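Local coordinates for abhydrolase domain-containing protein (Exiguobacterium antarcticum, PDB 5H3H) that probably hydrolyses carboxylic esters as an alpha/beta-hydrolase-fold esterase, with possible perhydrolase activity, at residues V24-G29 with N42-E47; G48-G53 with L85-V90; I13-I18 with N79-Q84. One frame throughout, in Å; residues are numbered along the deposited sequence.

Overall arrangement
From the N terminus, strand 12-18 supplies I13-I18, but interaction 3 closes only when the chain reaches N79-Q84 on helix 71-85. Within that span lies the whole of interaction 1, where V24-G29 meets N42-E47 within the beta-alpha-beta unit of strand 23-27, helix 38-46 and strand 50-54. Interaction 2 starts directly afterwards, at G48-G53, and ends at L85-V90, where helix 71-85 gives way to the loop before strand 90-95; it follows interaction 1 in series and crosses interaction 3. All three reach one mixed sheet, in which strands 12-18, 50-54 and 23-27 are consecutive. Interaction 1 attaches helix 38-46 to it, interactions 2 and 3 helix 71-85 and its following loop.

Interaction 1: residues V24-G29 with N42-E47; sequences VVMLHG and NRLLEE. With F50 (ethaneperoxoic acid), chain D.
L44 of helix 38-46 meets V24 and M26 of strand 23-27 mainly through one methyl group, CD1. Followed outward, L44 CB and CG make no close approach to the strand; with chi1 at -63°, CG lies opposite the carbonyl carbon, and the near-extended chi2 of 157° carries CD1 forward. That methyl takes both partners: L44 CD1 is 4.1 Å from V24 CG1, a tip-to-tip approach, and 3.9 Å from M26 SD, whose chain passes it at a slant. The second methyl stays farther off, with L44 CD2 4.3 Å from V24 CG2. In M26 the bend at chi3 (84°) turns CE aside, so the sulfur is the atom facing the leucine. Two residues apart, V24 and M26 lie on the same side of the sheet, and L44 bridges them.

The contact belongs to the beta-alpha-beta unit of strand 23-27, helix 38-46 and strand 50-54. Helix 255-267 packs beside it, touching M26 through L262 and L44 through V266. At the other end of 24-29 the strand runs out into the pocket: H28 ND1 donates to G29 O (2.8 Å), from above the carbonyl plane, and G29 CA lies 3.7 Å from OX1 of ethaneperoxoic acid. W30 N, M97 N and H248 NE2 hydrogen-bond to the ligand, the two backbone atoms consistent with an oxyanion hole.

With no hydrogen bond linking the segments and every touching group buried and apolar, the helix is held here by dispersion and the hydrophobic effect.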
# COMPACT_ATOMS: atom_id res chain seq x y z
N VAL B 24 11.52 -16.35 -5.26
CA VAL B 24 11.73 -16.36 -3.83
C VAL B 24 12.75 -15.27 -3.64
O VAL B 24 13.91 -15.43 -4.08
CB VAL B 24 12.27 -17.72 -3.33
CG1 VAL B 24 12.35 -17.76 -1.80
CG2 VAL B 24 11.42 -18.83 -3.84
N VAL B 25 12.30 -14.12 -3.12
CA VAL B 25 13.13 -12.94 -2.96
C VAL B 25 13.65 -13.01 -1.51
O VAL B 25 12.86 -13.06 -0.60
CB VAL B 25 12.33 -11.65 -3.15
CG1 VAL B 25 13.14 -10.42 -2.78
CG2 VAL B 25 11.82 -11.53 -4.60
N MET B 26 14.97 -13.13 -1.36
CA MET B 26 15.57 -13.32 -0.05
C MET B 26 16.32 -12.05 0.40
O MET B 26 17.17 -11.58 -0.30
CB MET B 26 16.42 -14.56 -0.11
CG MET B 26 15.50 -15.80 -0.21
SD MET B 26 16.35 -17.35 -0.01
CE MET B 26 16.43 -17.54 1.75
N LEU B 27 15.92 -11.49 1.56
CA LEU B 27 16.47 -10.24 2.09
C LEU B 27 17.35 -10.50 3.36
O LEU B 27 16.83 -10.93 4.39
CB LEU B 27 15.35 -9.34 2.47
CG LEU B 27 14.49 -8.59 1.44
CD1 LEU B 27 14.89 -8.87 0.02
CD2 LEU B 27 13.05 -8.76 1.75
N HIS B 28 18.64 -10.22 3.21
CA HIS B 28 19.67 -10.57 4.22
C HIS B 28 19.61 -9.76 5.51
O HIS B 28 18.98 -8.71 5.61
CB HIS B 28 21.06 -10.53 3.57
CG HIS B 28 21.56 -9.16 3.19
ND1 HIS B 28 22.17 -8.32 4.09
CD2 HIS B 28 21.53 -8.49 2.01
CE1 HIS B 28 22.51 -7.20 3.49
NE2 HIS B 28 22.18 -7.29 2.21
N GLY B 29 20.32 -10.24 6.53
CA GLY B 29 20.42 -9.46 7.76
C GLY B 29 21.61 -8.53 7.75
O GLY B 29 22.43 -8.58 6.84
N ASN B 42 20.84 -23.20 -2.76
CA ASN B 42 21.22 -24.45 -3.49
C ASN B 42 20.00 -25.33 -3.62
O ASN B 42 19.71 -25.83 -4.70
CB ASN B 42 22.29 -25.25 -2.80
CG ASN B 42 23.63 -24.56 -2.75
OD1 ASN B 42 23.95 -23.69 -3.58
ND2 ASN B 42 24.44 -24.97 -1.77
N ARG B 43 19.27 -25.47 -2.51
CA ARG B 43 18.03 -26.26 -2.54
C ARG B 43 16.91 -25.62 -3.35
O ARG B 43 16.24 -26.34 -4.10
CB ARG B 43 17.53 -26.63 -1.13
CG ARG B 43 16.45 -27.74 -1.09
CD ARG B 43 17.00 -29.16 -1.27
NE ARG B 43 18.18 -29.36 -0.42
CZ ARG B 43 19.04 -30.38 -0.51
NH1 ARG B 43 18.84 -31.38 -1.40
NH2 ARG B 43 20.10 -30.43 0.32
N LEU B 44 16.66 -24.31 -3.26
CA LEU B 44 15.58 -23.69 -4.09
C LEU B 44 15.83 -23.91 -5.57
O LEU B 44 14.91 -24.30 -6.37
CB LEU B 44 15.44 -22.19 -3.81
CG LEU B 44 15.00 -21.98 -2.36
CD1 LEU B 44 15.36 -20.60 -1.85
CD2 LEU B 44 13.50 -22.21 -2.24
N LEU B 45 17.08 -23.74 -5.95
CA LEU B 45 17.48 -24.00 -7.37
C LEU B 45 17.29 -25.47 -7.80
O LEU B 45 16.66 -25.74 -8.81
CB LEU B 45 18.92 -23.57 -7.58
CG LEU B 45 19.25 -22.19 -8.14
CD1 LEU B 45 18.21 -21.12 -8.28
CD2 LEU B 45 20.46 -21.64 -7.42
N GLU B 46 17.74 -26.45 -7.03
CA GLU B 46 17.42 -27.82 -7.47
C GLU B 46 15.92 -28.12 -7.50
O GLU B 46 15.47 -28.88 -8.32
CB GLU B 46 18.22 -28.88 -6.77
CG GLU B 46 17.78 -29.34 -5.42
CD GLU B 46 18.63 -30.49 -4.94
OE1 GLU B 46 18.96 -31.34 -5.78
OE2 GLU B 46 18.97 -30.56 -3.75
N GLU B 47 15.11 -27.48 -6.66
CA GLU B 47 13.65 -27.75 -6.66
C GLU B 47 12.95 -26.93 -7.75
O GLU B 47 11.72 -26.96 -7.86
CB GLU B 47 13.04 -27.44 -5.29
CG GLU B 47 13.70 -28.16 -4.12
CD GLU B 47 13.22 -29.57 -3.93
OE1 GLU B 47 14.03 -30.53 -4.04
OE2 GLU B 47 12.03 -29.70 -3.68
C F50 D . 20.32 -8.20 12.14
OX1 F50 D . 21.64 -10.16 11.15
O F50 D . 19.93 -7.77 11.08
OXT F50 D . 20.81 -9.59 12.17
CH3 F50 D . 20.30 -7.34 13.37

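Interaction 2: residues G48-G53 with L85-V90; sequences GYRYIG and LKLTNV
R50 and L87 are brought together by two different chain shapes: the arginine is extended throughout, with CG opposite its backbone N (chi1 -178°), whereas L87 sets CG opposite the carbonyl carbon (chi1 -60°) with chi2 extended (-179°), which together carry both methyls toward strand 50-54. The two methyls divide the work unevenly. L87 CD2 sits over one face of the R50 guanidinium, 3.8 Å above the plane and displaced toward the rim, with R50 NH1 the nearest atom at 3.9 Å; it also lies near I52 CD1. L87 CD1 makes the closer approach to the isoleucine, meeting it end on at 3.9 Å from I52 CD1. The same isoleucine uses its other branch for L85, where I52 CG2 is 4.3 Å from L85 CD1, so I52 is addressed by both leucines.

Covering a guanidinium face with a methyl does not obstruct the N-H groups in its plane. Of these, the NE and NH2 groups face the carboxylate of D17 on strand 12-18, NH2 in a salt bridge. The carboxylate probably steadies the cation, which is only partly exposed.

Segment 85-90 is the turn between helix 71-85 and strand 90-95. K86, with positive phi, ends the helix in a Schellman motif, and G48 does the same for helix 38-46 just before strand 50-54. In the alpha/beta hydrolase sheet strand 23-27 lies between 50-54 and 90-95, so the crossover through helix 71-85 passes over one strand. L87 accordingly also touches V25 of that intervening strand, and V90 rests on V25 as the chain enters the sheet again.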
# COMPACT_ATOMS: atom_id res chain seq x y z
N GLY B 48 13.73 -26.16 -8.52
CA GLY B 48 13.26 -25.46 -9.70
C GLY B 48 12.61 -24.13 -9.43
O GLY B 48 11.74 -23.71 -10.20
N TYR B 49 12.98 -23.48 -8.31
CA TYR B 49 12.55 -22.10 -8.04
C TYR B 49 13.62 -21.10 -8.48
O TYR B 49 14.74 -21.48 -8.76
CB TYR B 49 12.21 -21.98 -6.54
CG TYR B 49 10.94 -22.77 -6.27
CD1 TYR B 49 9.68 -22.17 -6.38
CD2 TYR B 49 11.00 -24.13 -6.00
CE1 TYR B 49 8.51 -22.90 -6.19
CE2 TYR B 49 9.85 -24.88 -5.82
CZ TYR B 49 8.61 -24.27 -5.92
OH TYR B 49 7.48 -25.03 -5.73
N ARG B 50 13.24 -19.84 -8.56
CA ARG B 50 14.10 -18.79 -8.96
C ARG B 50 14.50 -17.99 -7.71
O ARG B 50 13.64 -17.45 -7.02
CB ARG B 50 13.37 -17.93 -9.93
CG ARG B 50 14.17 -16.80 -10.49
CD ARG B 50 13.32 -16.08 -11.49
NE ARG B 50 13.94 -14.83 -11.93
CZ ARG B 50 13.37 -13.96 -12.74
NH1 ARG B 50 12.14 -14.19 -13.22
NH2 ARG B 50 14.00 -12.81 -13.06
N TYR B 51 15.80 -17.93 -7.45
CA TYR B 51 16.41 -17.22 -6.32
C TYR B 51 16.66 -15.77 -6.71
O TYR B 51 17.25 -15.50 -7.73
CB TYR B 51 17.74 -17.91 -5.97
CG TYR B 51 18.53 -17.23 -4.91
CD1 TYR B 51 18.20 -17.37 -3.55
CD2 TYR B 51 19.64 -16.43 -5.24
CE1 TYR B 51 18.97 -16.77 -2.57
CE2 TYR B 51 20.39 -15.81 -4.25
CZ TYR B 51 20.06 -15.99 -2.93
OH TYR B 51 20.81 -15.31 -1.94
N ILE B 52 16.15 -14.83 -5.92
CA ILE B 52 16.40 -13.44 -6.12
C ILE B 52 16.99 -12.92 -4.80
O ILE B 52 16.28 -12.59 -3.91
CB ILE B 52 15.15 -12.67 -6.55
CG1 ILE B 52 14.65 -13.13 -7.95
CG2 ILE B 52 15.42 -11.18 -6.60
CD1 ILE B 52 13.35 -13.86 -7.88
N GLY B 53 18.31 -12.85 -4.71
CA GLY B 53 18.97 -12.42 -3.46
C GLY B 53 19.44 -11.00 -3.65
O GLY B 53 20.33 -10.77 -4.47
N LEU B 85 12.28 -6.02 -12.25
CA LEU B 85 12.41 -7.40 -12.71
C LEU B 85 11.02 -8.00 -13.03
O LEU B 85 10.93 -9.15 -13.46
CB LEU B 85 13.10 -8.28 -11.67
CG LEU B 85 14.58 -7.98 -11.34
CD1 LEU B 85 15.01 -8.96 -10.24
CD2 LEU B 85 15.48 -8.13 -12.56
N LYS B 86 9.95 -7.24 -12.79
CA LYS B 86 8.57 -7.61 -13.21
C LYS B 86 8.15 -8.95 -12.62
O LYS B 86 7.71 -9.86 -13.33
CB LYS B 86 8.46 -7.58 -14.75
CG LYS B 86 8.53 -6.16 -15.35
CD LYS B 86 7.13 -5.55 -15.50
CE LYS B 86 7.16 -4.03 -15.52
NZ LYS B 86 7.23 -3.45 -14.13
N LEU B 87 8.35 -9.07 -11.30
CA LEU B 87 8.05 -10.27 -10.59
C LEU B 87 6.64 -10.17 -10.05
O LEU B 87 6.20 -9.12 -9.61
CB LEU B 87 9.03 -10.41 -9.40
CG LEU B 87 10.53 -10.48 -9.65
CD1 LEU B 87 11.22 -10.66 -8.28
CD2 LEU B 87 10.83 -11.64 -10.59
N THR B 88 5.94 -11.29 -10.05
CA THR B 88 4.70 -11.49 -9.24
C THR B 88 4.66 -12.85 -8.56
O THR B 88 5.54 -13.70 -8.78
CB THR B 88 3.42 -11.38 -10.10
OG1 THR B 88 3.51 -12.31 -11.19
CG2 THR B 88 3.21 -9.98 -10.67
N ASN B 89 3.69 -13.06 -7.67
CA ASN B 89 3.58 -14.30 -6.90
C ASN B 89 4.84 -14.57 -6.10
O ASN B 89 5.26 -15.73 -5.95
CB ASN B 89 3.32 -15.50 -7.82
CG ASN B 89 3.05 -16.78 -7.05
OD1 ASN B 89 2.41 -16.76 -6.00
ND2 ASN B 89 3.58 -17.90 -7.54
N VAL B 90 5.49 -13.53 -5.60
CA VAL B 90 6.83 -13.76 -4.99
C VAL B 90 6.63 -14.30 -3.58
O VAL B 90 5.71 -13.89 -2.86
CB VAL B 90 7.83 -12.54 -5.04
CG1 VAL B 90 7.52 -11.53 -6.13
CG2 VAL B 90 8.12 -11.86 -3.73

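Interaction 3: residues I13-I18 with N79-Q84; sequences IYVEDI and NEVIQQ
V15 and V81 mark where I13-I18 of strand 12-18 and N79-Q84 of helix 71-85 come nearest, their CA atoms 7.9 Å apart, a spacing bridged by side chains with no hydrogen bond between the segments. Both valines direct CB toward the other segment and meet tip to tip. The closest pair is V15 CG2 and V81 CG2 at 4.0 Å. In V81 chi1 is 166°, which sets CG1 opposite the backbone N and CG2 opposite the carbonyl carbon; the two methyls are thereby spread over the strand. V81 CG1 is 4.3 Å from V15 CG2, so one strand methyl is approached by both branches of the helix residue.

I13, two positions earlier on the same side of the strand, adds a lighter touch: its branch methyl I13 CG2 lies 4.3 Å from V81 CG2. V81 CG2 therefore faces I13 and V15 at once. All three residues are buried, and the segments cover just 99 Å² of each other's surface in total, which fits a contact carried by one helix residue set against two strand residues. Y14, between them in sequence, points its CB away from the helix, as expected for the other side of a strand.

This is helix-on-sheet packing of the alpha/beta hydrolase fold, with helix 71-85 laid against the mixed sheet at strands 12-18 and 50-54. V15 also rests on I5 of strand 4-6 and on I52 of strand 50-54, the two strands flanking 12-18 in the sheet. V81 also touches V54 of strand 50-54, while E80 touches I5. On another side of helix 71-85, N79 and I82 pack against Y105, which joins this helix to helix 97-109.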
# COMPACT_ATOMS: atom_id res chain seq x y z
N ILE B 13 21.58 -1.17 -7.27
CA ILE B 13 21.33 -2.28 -6.34
C ILE B 13 21.69 -3.58 -7.03
O ILE B 13 21.10 -3.91 -8.04
CB ILE B 13 19.82 -2.35 -5.90
CG1 ILE B 13 19.34 -1.04 -5.31
CG2 ILE B 13 19.58 -3.48 -4.90
CD1 ILE B 13 20.14 -0.56 -4.11
N TYR B 14 22.63 -4.34 -6.47
CA TYR B 14 23.00 -5.63 -7.04
C TYR B 14 21.94 -6.64 -6.67
O TYR B 14 21.48 -6.66 -5.54
CB TYR B 14 24.34 -6.10 -6.50
CG TYR B 14 24.75 -7.41 -7.07
CD1 TYR B 14 25.19 -7.49 -8.37
CD2 TYR B 14 24.66 -8.58 -6.33
CE1 TYR B 14 25.55 -8.70 -8.92
CE2 TYR B 14 25.01 -9.80 -6.86
CZ TYR B 14 25.45 -9.85 -8.18
OH TYR B 14 25.84 -11.04 -8.77
N VAL B 15 21.58 -7.50 -7.62
CA VAL B 15 20.67 -8.60 -7.39
C VAL B 15 21.23 -9.87 -8.03
O VAL B 15 21.55 -9.89 -9.24
CB VAL B 15 19.28 -8.33 -8.02
CG1 VAL B 15 18.33 -9.47 -7.67
CG2 VAL B 15 18.71 -7.02 -7.54
N GLU B 16 21.34 -10.95 -7.24
CA GLU B 16 21.72 -12.24 -7.72
C GLU B 16 20.39 -12.91 -8.18
O GLU B 16 19.57 -13.38 -7.39
CB GLU B 16 22.41 -13.03 -6.59
CG GLU B 16 23.11 -14.31 -7.02
CD GLU B 16 24.51 -14.14 -7.64
OE1 GLU B 16 25.11 -13.05 -7.53
OE2 GLU B 16 25.05 -15.13 -8.23
N ASP B 17 20.17 -12.91 -9.48
CA ASP B 17 18.91 -13.40 -10.03
C ASP B 17 19.25 -14.71 -10.77
O ASP B 17 19.97 -14.69 -11.77
CB ASP B 17 18.30 -12.32 -10.93
CG ASP B 17 17.02 -12.81 -11.70
OD1 ASP B 17 16.51 -13.91 -11.41
OD2 ASP B 17 16.52 -12.07 -12.60
N ILE B 18 18.78 -15.83 -10.24
CA ILE B 18 19.21 -17.18 -10.69
C ILE B 18 18.02 -18.16 -10.76
O ILE B 18 17.24 -18.27 -9.76
CB ILE B 18 20.20 -17.81 -9.69
CG1 ILE B 18 21.39 -16.92 -9.45
CG2 ILE B 18 20.73 -19.11 -10.25
CD1 ILE B 18 22.32 -17.41 -8.34
N ASN B 79 10.98 -2.36 -3.73
CA ASN B 79 9.92 -2.08 -4.71
C ASN B 79 10.51 -1.98 -6.07
O ASN B 79 10.03 -2.62 -6.99
CB ASN B 79 9.13 -0.83 -4.37
CG ASN B 79 8.01 -0.54 -5.39
OD1 ASN B 79 7.05 -1.32 -5.55
ND2 ASN B 79 8.16 0.56 -6.12
N GLU B 80 11.62 -1.26 -6.20
CA GLU B 80 12.32 -1.22 -7.46
C GLU B 80 12.79 -2.58 -7.97
O GLU B 80 12.63 -2.89 -9.13
CB GLU B 80 13.46 -0.18 -7.45
CG GLU B 80 12.94 1.21 -7.17
CD GLU B 80 11.91 1.65 -8.20
OE1 GLU B 80 12.15 1.36 -9.42
OE2 GLU B 80 10.90 2.28 -7.78
N VAL B 81 13.33 -3.43 -7.11
CA VAL B 81 13.78 -4.72 -7.55
C VAL B 81 12.63 -5.49 -8.20
O VAL B 81 12.76 -6.00 -9.31
CB VAL B 81 14.36 -5.58 -6.36
CG1 VAL B 81 14.50 -7.03 -6.77
CG2 VAL B 81 15.72 -5.04 -5.86
N ILE B 82 11.53 -5.58 -7.48
CA ILE B 82 10.35 -6.36 -7.90
C ILE B 82 9.73 -5.73 -9.18
O ILE B 82 9.47 -6.47 -10.13
CB ILE B 82 9.37 -6.47 -6.71
CG1 ILE B 82 9.89 -7.57 -5.75
CG2 ILE B 82 7.94 -6.78 -7.12
CD1 ILE B 82 9.23 -7.59 -4.40
N GLN B 83 9.53 -4.40 -9.18
CA GLN B 83 8.91 -3.68 -10.33
C GLN B 83 9.77 -3.79 -11.57
O GLN B 83 9.26 -4.20 -12.62
CB GLN B 83 8.64 -2.21 -10.00
CG GLN B 83 7.37 -2.01 -9.21
CD GLN B 83 6.89 -0.57 -9.16
OE1 GLN B 83 7.63 0.37 -9.51
NE2 GLN B 83 5.65 -0.39 -8.73
N GLN B 84 11.06 -3.49 -11.47
CA GLN B 84 12.00 -3.61 -12.65
C GLN B 84 12.30 -5.02 -13.13
O GLN B 84 12.57 -5.23 -14.31
CB GLN B 84 13.33 -2.90 -12.38
CG GLN B 84 13.08 -1.42 -12.19
CD GLN B 84 14.28 -0.65 -11.74
OE1 GLN B 84 14.13 0.26 -10.92
NE2 GLN B 84 15.46 -0.94 -12.31